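Local coordinates for protein putative D-lactate dehydrogenase (Chlamydomonas reinhardtii, PDB 4ZGS) that probably reduces pyruvate to D-lactate with NADH, serving as a pyruvate reductase of the algal chloroplast in fermentation, at residues L300-H305 against T333-F338; Y40-Y45 against T61-P66. One frame throughout, in Å; residues are numbered along the deposited sequence.

Contact 1 (L300-H305 against T333-F338). With NAD (nicotinamide-adenine-dinucleotide), chain I.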
loop_
_atom_site.group_PDB
_atom_site.type_symbol
_atom_site.label_atom_id
_atom_site.label_comp_id
_atom_site.label_asym_id
_atom_site.label_seq_id
_atom_site.Cartn_x
_atom_site.Cartn_y
_atom_site.Cartn_z
ATOM N N LEU A 300 -0.308 -5.801 21.453
ATOM C CA LEU A 300 -0.024 -5.141 20.172
ATOM C C LEU A 300 0.526 -6.115 19.115
ATOM O O LEU A 300 -0.044 -6.254 18.032
ATOM C CB LEU A 300 0.946 -3.973 20.374
ATOM C CG LEU A 300 1.240 -3.062 19.174
ATOM C CD1 LEU A 300 -0.015 -2.359 18.665
ATOM C CD2 LEU A 300 2.368 -2.053 19.476
ATOM N N PHE A 301 1.666 -6.736 19.388
ATOM C CA PHE A 301 2.262 -7.643 18.401
ATOM C C PHE A 301 1.611 -9.039 18.293
ATOM O O PHE A 301 0.908 -9.509 19.190
ATOM C CB PHE A 301 3.756 -7.797 18.653
ATOM C CG PHE A 301 4.589 -6.688 18.077
ATOM C CD1 PHE A 301 4.355 -5.366 18.421
ATOM C CD2 PHE A 301 5.614 -6.970 17.171
ATOM C CE1 PHE A 301 5.146 -4.335 17.880
ATOM C CE2 PHE A 301 6.407 -5.951 16.631
ATOM C CZ PHE A 301 6.171 -4.634 16.986
ATOM N N PHE A 302 1.874 -9.687 17.164
ATOM C CA PHE A 302 1.342 -11.011 16.849
ATOM C C PHE A 302 -0.179 -11.035 16.688
ATOM O O PHE A 302 -0.800 -12.094 16.699
ATOM C CB PHE A 302 1.715 -12.005 17.943
ATOM C CG PHE A 302 3.148 -11.948 18.386
ATOM C CD1 PHE A 302 4.164 -12.409 17.564
ATOM C CD2 PHE A 302 3.470 -11.486 19.655
ATOM C CE1 PHE A 302 5.477 -12.383 17.988
ATOM C CE2 PHE A 302 4.780 -11.468 20.092
ATOM C CZ PHE A 302 5.789 -11.916 19.260
ATOM N N VAL A 303 -0.758 -9.872 16.460
ATOM C CA VAL A 303 -2.180 -9.758 16.203
ATOM C C VAL A 303 -2.380 -8.982 14.908
ATOM O O VAL A 303 -1.691 -7.987 14.663
ATOM C CB VAL A 303 -2.930 -9.026 17.310
ATOM C CG1 VAL A 303 -4.373 -8.821 16.873
ATOM C CG2 VAL A 303 -2.864 -9.786 18.622
ATOM N N ASP A 304 -3.307 -9.437 14.072
ATOM C CA ASP A 304 -3.699 -8.612 12.956
ATOM C C ASP A 304 -4.899 -7.782 13.384
ATOM O O ASP A 304 -6.013 -8.270 13.406
ATOM C CB ASP A 304 -4.062 -9.464 11.738
ATOM C CG ASP A 304 -4.659 -8.631 10.606
ATOM O OD1 ASP A 304 -4.593 -7.381 10.650
ATOM O OD2 ASP A 304 -5.226 -9.225 9.676
ATOM N N HIS A 305 -4.679 -6.502 13.626
ATOM C CA HIS A 305 -5.751 -5.624 14.101
ATOM C C HIS A 305 -6.685 -5.195 12.971
ATOM O O HIS A 305 -7.691 -4.564 13.243
ATOM C CB HIS A 305 -5.182 -4.385 14.794
ATOM C CG HIS A 305 -4.325 -4.713 15.976
ATOM N ND1 HIS A 305 -4.847 -5.048 17.205
ATOM C CD2 HIS A 305 -2.979 -4.769 16.113
ATOM C CE1 HIS A 305 -3.863 -5.297 18.053
ATOM N NE2 HIS A 305 -2.719 -5.129 17.416
ATOM N N THR A 333 9.407 -4.041 11.464
ATOM C CA THR A 333 8.920 -5.415 11.241
ATOM C C THR A 333 8.279 -5.896 12.528
ATOM O O THR A 333 8.616 -5.431 13.619
ATOM C CB THR A 333 10.051 -6.418 10.868
ATOM O OG1 THR A 333 11.121 -6.284 11.812
ATOM C CG2 THR A 333 10.583 -6.205 9.432
ATOM N N PRO A 334 7.333 -6.824 12.400
ATOM C CA PRO A 334 6.524 -7.277 13.532
ATOM C C PRO A 334 7.165 -8.467 14.269
ATOM O O PRO A 334 6.657 -9.584 14.191
ATOM C CB PRO A 334 5.196 -7.656 12.866
ATOM C CG PRO A 334 5.619 -8.171 11.519
ATOM C CD PRO A 334 6.862 -7.383 11.120
ATOM N N HIS A 335 8.280 -8.219 14.960
ATOM C CA HIS A 335 8.988 -9.255 15.725
ATOM C C HIS A 335 9.292 -10.499 14.879
ATOM O O HIS A 335 8.982 -11.627 15.256
ATOM C CB HIS A 335 8.165 -9.640 16.959
ATOM C CG HIS A 335 8.997 -10.114 18.111
ATOM N ND1 HIS A 335 9.037 -9.460 19.323
ATOM C CD2 HIS A 335 9.833 -11.174 18.231
ATOM C CE1 HIS A 335 9.853 -10.098 20.142
ATOM N NE2 HIS A 335 10.348 -11.142 19.504
ATOM N N THR A 336 9.806 -10.290 13.682
ATOM C CA THR A 336 10.130 -11.406 12.808
ATOM C C THR A 336 11.626 -11.775 12.735
ATOM O O THR A 336 11.991 -12.640 11.948
ATOM C CB THR A 336 9.624 -11.127 11.390
ATOM O OG1 THR A 336 10.285 -9.955 10.880
ATOM C CG2 THR A 336 8.132 -10.870 11.413
ATOM N N ALA A 337 12.483 -11.091 13.493
ATOM C CA ALA A 337 13.912 -11.354 13.397
ATOM C C ALA A 337 14.279 -12.833 13.649
ATOM O O ALA A 337 15.247 -13.307 13.069
ATOM C CB ALA A 337 14.703 -10.456 14.358
ATOM N N PHE A 338 13.534 -13.526 14.516
ATOM C CA PHE A 338 13.786 -14.938 14.802
ATOM C C PHE A 338 13.067 -15.795 13.796
ATOM O O PHE A 338 13.219 -17.006 13.783
ATOM C CB PHE A 338 13.289 -15.365 16.179
ATOM C CG PHE A 338 11.795 -15.679 16.200
ATOM C CD1 PHE A 338 10.853 -14.667 15.996
ATOM C CD2 PHE A 338 11.334 -16.981 16.341
ATOM C CE1 PHE A 338 9.464 -14.959 15.996
ATOM C CE2 PHE A 338 9.958 -17.275 16.332
ATOM C CZ PHE A 338 9.025 -16.262 16.161
HETATM P PA NAD I . 23.555 -13.326 24.814
HETATM O O1A NAD I . 23.655 -13.620 26.262
HETATM O O2A NAD I . 24.625 -14.218 24.300
HETATM O O5B NAD I . 23.845 -11.783 24.490
HETATM C C5B NAD I . 23.715 -10.764 25.480
HETATM C C4B NAD I . 25.025 -10.086 25.729
HETATM O O4B NAD I . 24.815 -8.682 26.218
HETATM C C3B NAD I . 25.825 -10.789 26.765
HETATM O O3B NAD I . 27.171 -11.079 26.292
HETATM C C2B NAD I . 25.914 -9.888 27.909
HETATM O O2B NAD I . 27.194 -10.057 28.575
HETATM C C1B NAD I . 25.793 -8.528 27.342
HETATM N N9A NAD I . 25.424 -7.545 28.279
HETATM C C8A NAD I . 24.927 -7.754 29.599
HETATM N N7A NAD I . 24.693 -6.518 30.223
HETATM C C5A NAD I . 25.047 -5.546 29.312
HETATM C C6A NAD I . 25.063 -4.117 29.286
HETATM N N6A NAD I . 24.638 -3.359 30.404
HETATM N N1A NAD I . 25.465 -3.539 28.244
HETATM C C2A NAD I . 25.860 -4.054 27.210
HETATM N N3A NAD I . 25.916 -5.330 27.050
HETATM C C4A NAD I . 25.518 -6.200 28.078
HETATM O O3 NAD I . 22.133 -13.769 24.217
HETATM P PN NAD I . 21.713 -13.633 22.679
HETATM O O1N NAD I . 21.468 -14.951 22.043
HETATM O O2N NAD I . 22.826 -13.092 21.863
HETATM O O5D NAD I . 20.434 -12.684 22.559
HETATM C C5D NAD I . 19.250 -12.892 23.336
HETATM C C4D NAD I . 18.368 -11.741 23.028
HETATM O O4D NAD I . 17.763 -11.897 21.686
HETATM C C3D NAD I . 17.222 -11.628 23.939
HETATM O O3D NAD I . 17.608 -11.023 25.201
HETATM C C2D NAD I . 16.320 -10.761 23.185
HETATM O O2D NAD I . 16.670 -9.381 23.451
HETATM C C1D NAD I . 16.541 -11.067 21.749
HETATM N N1N NAD I . 15.430 -11.740 21.201
HETATM C C2N NAD I . 14.884 -11.316 19.966
HETATM C C3N NAD I . 13.775 -11.966 19.426
HETATM C C7N NAD I . 13.187 -11.502 18.097
HETATM O O7N NAD I . 13.196 -10.321 17.800
HETATM N N7N NAD I . 12.605 -12.436 17.200
HETATM C C4N NAD I . 13.198 -13.049 20.115
HETATM C C5N NAD I . 13.736 -13.473 21.347
HETATM C C6N NAD I . 14.843 -12.827 21.886
#

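Contact 2 (Y40-Y45 against T61-P66)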
loop_
_atom_site.group_PDB
_atom_site.type_symbol
_atom_site.label_atom_id
_atom_site.label_comp_id
_atom_site.label_asym_id
_atom_site.label_seq_id
_atom_site.Cartn_x
_atom_site.Cartn_y
_atom_site.Cartn_z
ATOM N N TYR A 40 -1.779 -24.270 21.543
ATOM C CA TYR A 40 -2.503 -23.027 21.412
ATOM C C TYR A 40 -1.913 -22.034 20.402
ATOM O O TYR A 40 -0.725 -22.072 20.079
ATOM C CB TYR A 40 -2.629 -22.414 22.796
ATOM C CG TYR A 40 -3.553 -23.249 23.645
ATOM C CD1 TYR A 40 -3.072 -24.329 24.362
ATOM C CD2 TYR A 40 -4.909 -22.980 23.702
ATOM C CE1 TYR A 40 -3.921 -25.122 25.139
ATOM C CE2 TYR A 40 -5.765 -23.752 24.474
ATOM C CZ TYR A 40 -5.269 -24.833 25.197
ATOM O OH TYR A 40 -6.107 -25.620 25.979
ATOM N N SER A 41 -2.751 -21.145 19.891
ATOM C CA SER A 41 -2.287 -20.159 18.901
ATOM C C SER A 41 -1.707 -20.811 17.648
ATOM O O SER A 41 -0.647 -20.403 17.182
ATOM C CB SER A 41 -1.231 -19.220 19.502
ATOM O OG SER A 41 -1.754 -18.528 20.619
ATOM N N THR A 42 -2.416 -21.774 17.060
ATOM C CA THR A 42 -1.862 -22.397 15.875
ATOM C C THR A 42 -2.323 -21.585 14.698
ATOM O O THR A 42 -3.401 -21.819 14.145
ATOM C CB THR A 42 -2.350 -23.861 15.702
ATOM O OG1 THR A 42 -2.060 -24.625 16.878
ATOM C CG2 THR A 42 -1.697 -24.515 14.507
ATOM N N THR A 43 -1.419 -20.729 14.228
ATOM C CA THR A 43 -1.687 -19.873 13.083
ATOM C C THR A 43 -1.032 -20.575 11.915
ATOM O O THR A 43 -0.520 -21.681 12.078
ATOM C CB THR A 43 -1.151 -18.430 13.277
ATOM O OG1 THR A 43 0.190 -18.473 13.772
ATOM C CG2 THR A 43 -1.979 -17.688 14.296
ATOM N N GLN A 44 -1.026 -19.962 10.744
ATOM C CA GLN A 44 -0.539 -20.685 9.581
ATOM C C GLN A 44 0.934 -21.147 9.708
ATOM O O GLN A 44 1.280 -22.205 9.200
ATOM C CB GLN A 44 -0.707 -19.869 8.316
ATOM C CG GLN A 44 -0.638 -20.767 7.102
ATOM C CD GLN A 44 -1.600 -21.938 7.220
ATOM O OE1 GLN A 44 -1.187 -23.096 7.204
ATOM N NE2 GLN A 44 -2.891 -21.639 7.351
ATOM N N TYR A 45 1.795 -20.330 10.314
ATOM C CA TYR A 45 3.224 -20.627 10.329
ATOM C C TYR A 45 3.536 -21.796 11.279
ATOM O O TYR A 45 4.460 -22.579 11.032
ATOM C CB TYR A 45 4.042 -19.372 10.695
ATOM C CG TYR A 45 4.218 -19.078 12.185
ATOM C CD1 TYR A 45 5.348 -19.533 12.876
ATOM C CD2 TYR A 45 3.255 -18.341 12.905
ATOM C CE1 TYR A 45 5.532 -19.255 14.235
ATOM C CE2 TYR A 45 3.422 -18.063 14.273
ATOM C CZ TYR A 45 4.570 -18.521 14.928
ATOM O OH TYR A 45 4.768 -18.257 16.270
ATOM N N THR A 61 -2.436 -35.294 18.649
ATOM C CA THR A 61 -2.003 -33.927 18.849
ATOM C C THR A 61 -3.114 -32.981 18.397
ATOM O O THR A 61 -3.578 -33.052 17.260
ATOM C CB THR A 61 -0.668 -33.640 18.120
ATOM O OG1 THR A 61 -0.675 -34.285 16.842
ATOM C CG2 THR A 61 0.503 -34.207 18.922
ATOM N N TYR A 62 -3.567 -32.143 19.328
ATOM C CA TYR A 62 -4.671 -31.209 19.120
ATOM C C TYR A 62 -4.165 -29.786 18.806
ATOM O O TYR A 62 -3.457 -29.160 19.615
ATOM C CB TYR A 62 -5.551 -31.183 20.363
ATOM C CG TYR A 62 -6.865 -30.436 20.207
ATOM C CD1 TYR A 62 -7.236 -29.856 18.999
ATOM C CD2 TYR A 62 -7.717 -30.276 21.300
ATOM C CE1 TYR A 62 -8.429 -29.167 18.886
ATOM C CE2 TYR A 62 -8.882 -29.598 21.203
ATOM C CZ TYR A 62 -9.250 -29.042 19.998
ATOM O OH TYR A 62 -10.449 -28.359 19.933
ATOM N N PHE A 63 -4.491 -29.277 17.624
ATOM C CA PHE A 63 -4.068 -27.911 17.278
ATOM C C PHE A 63 -5.232 -26.911 17.343
ATOM O O PHE A 63 -6.159 -26.976 16.534
ATOM C CB PHE A 63 -3.415 -27.904 15.892
ATOM C CG PHE A 63 -2.063 -28.587 15.847
ATOM C CD1 PHE A 63 -0.913 -27.901 16.233
ATOM C CD2 PHE A 63 -1.952 -29.935 15.488
ATOM C CE1 PHE A 63 0.347 -28.539 16.206
ATOM C CE2 PHE A 63 -0.704 -30.586 15.483
ATOM C CZ PHE A 63 0.443 -29.889 15.843
ATOM N N VAL A 64 -5.201 -26.022 18.341
ATOM C CA VAL A 64 -6.233 -24.995 18.517
ATOM C C VAL A 64 -5.767 -23.631 17.985
ATOM O O VAL A 64 -4.688 -23.144 18.355
ATOM C CB VAL A 64 -6.689 -24.870 20.006
ATOM C CG1 VAL A 64 -7.084 -26.234 20.580
ATOM C CG2 VAL A 64 -5.628 -24.198 20.863
ATOM N N GLU A 65 -6.553 -23.033 17.086
ATOM C CA GLU A 65 -6.126 -21.773 16.488
ATOM C C GLU A 65 -6.151 -20.572 17.434
ATOM O O GLU A 65 -5.155 -19.867 17.529
ATOM C CB GLU A 65 -6.919 -21.488 15.218
ATOM C CG GLU A 65 -6.936 -22.690 14.282
ATOM C CD GLU A 65 -7.547 -22.391 12.919
ATOM O OE1 GLU A 65 -8.162 -21.313 12.745
ATOM O OE2 GLU A 65 -7.389 -23.232 12.007
ATOM N N PRO A 66 -7.248 -20.357 18.178
ATOM C CA PRO A 66 -7.174 -19.210 19.091
ATOM C C PRO A 66 -6.099 -19.376 20.172
ATOM O O PRO A 66 -5.657 -20.482 20.437
ATOM C CB PRO A 66 -8.580 -19.160 19.719
ATOM C CG PRO A 66 -9.153 -20.525 19.531
ATOM C CD PRO A 66 -8.574 -20.999 18.209
#

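Contact 1 (L300-H305 against T333-F338)
Phe-301 and Pro-334 bring the two loops together, their CA atoms 6.5 Å apart, and no hydrogen bond runs between the backbones. The Phe-301 ring points its edge at an inverse gamma turn centred on Pro-334. Its CE2 lies 3.4 Å from His-335 N, near the plane of the ring; Thr-333 O, which accepts the turn's weak bond from that N, also faces the edge. Proline suits the centre, since its ring restricts phi to the region this turn requires. The flat, apolar phenyl rings of Phe-301 and Phe-302 can lie close against the turn and the imidazole. His-335 CB packs 3.7 Å from Phe-301 CD2. Its CG is roughly anti to the backbone N (chi1 -151°), which carries CG to 3.9 Å from Phe-302 CZ. That CZ lies over one face of the imidazole, toward its rim, and the two ring planes are inclined obliquely, at 44°. The loop 333-338 follows strand 330-332, at one end of the six-stranded parallel sheet of this chain's Rossmann-type NAD-binding domain, and brings His-335, Ala-337 and Phe-338 to the cofactor. His-335 offers a flat ring between Phe-302 and the nicotinamide carboxamide, with NE2 3.2 Å from C7N. An alanine in place of His-335 would probably open a gap between Phe-302 CZ and the carboxamide. Thr-333 OG1 bonds to Asp-292, whose carboxylate also takes the amides of Thr-336 and Ala-337.

Contact 2 (Y40-Y45 against T61-P66)
Thr-42 turns OG1 to the position beside its own backbone N (chi1 -55°), and Phe-63 places CG in the same way relative to its N, which brings hydroxyl and ring together. OG1 then sits near the ring plane at the edge, 3.5 Å from Phe-63 CD1. The methyl of Thr-42, anti to the backbone N, touches the same ring atom, CG2 to CD1 being 3.9 Å. Threonine fits here because one branch is apolar while the other is polar: OG1 is a weak partner of Val-64 O at 3.4 Å, and its proton also has Cys-39 O within reach. Two firmer bonds, both close to straight, join the backbones. Thr-42 N donates to Val-64 O at 3.0 Å. Ser-41 N donates to Pro-66 O, also at 3.0 Å. Ser-41 adopts a left-handed backbone conformation, and its CA also makes a CH...O contact of 3.2 Å with Glu-65 O. Its small side chain points away from 61-66, where OG bonds to Asp-88. Glu-65 lays its aliphatic part beside the other backbone, CG 3.6 Å from Thr-42 O, while its extended chain carries OE2 to a salt bridge with Lys-47. Val-64 CG2 packs obliquely against the Tyr-40 ring, though its exact spacing is doubtful. The contact joins the C-terminal ends of adjacent parallel strands 36-39 and 60-63 in a beta-alpha-beta unit whose connecting helix, 44-57, meets Phe-63 through Ala-51 and Met-54.

Contact 2 comes first along the chain and is complete well before the chain reaches contact 1. It belongs to the five-stranded parallel sheet that contains strands 36-39 and 60-63, whereas contact 1 joins loops following strands 286-291 and 330-332, neighbours in the separate six-stranded sheet of the NAD-binding domain. The centres of the contacts are about 17 Å apart, and their nearest atoms, about 5 Å apart, do not touch. The 333-338 side of contact 1 lines the nicotinamide end of the cofactor pocket; contact 2 is plain structural packing apart from that pocket. Both reach the second subunit of the four-chain assembly, which thus borders parts of the chain built on two different sheets.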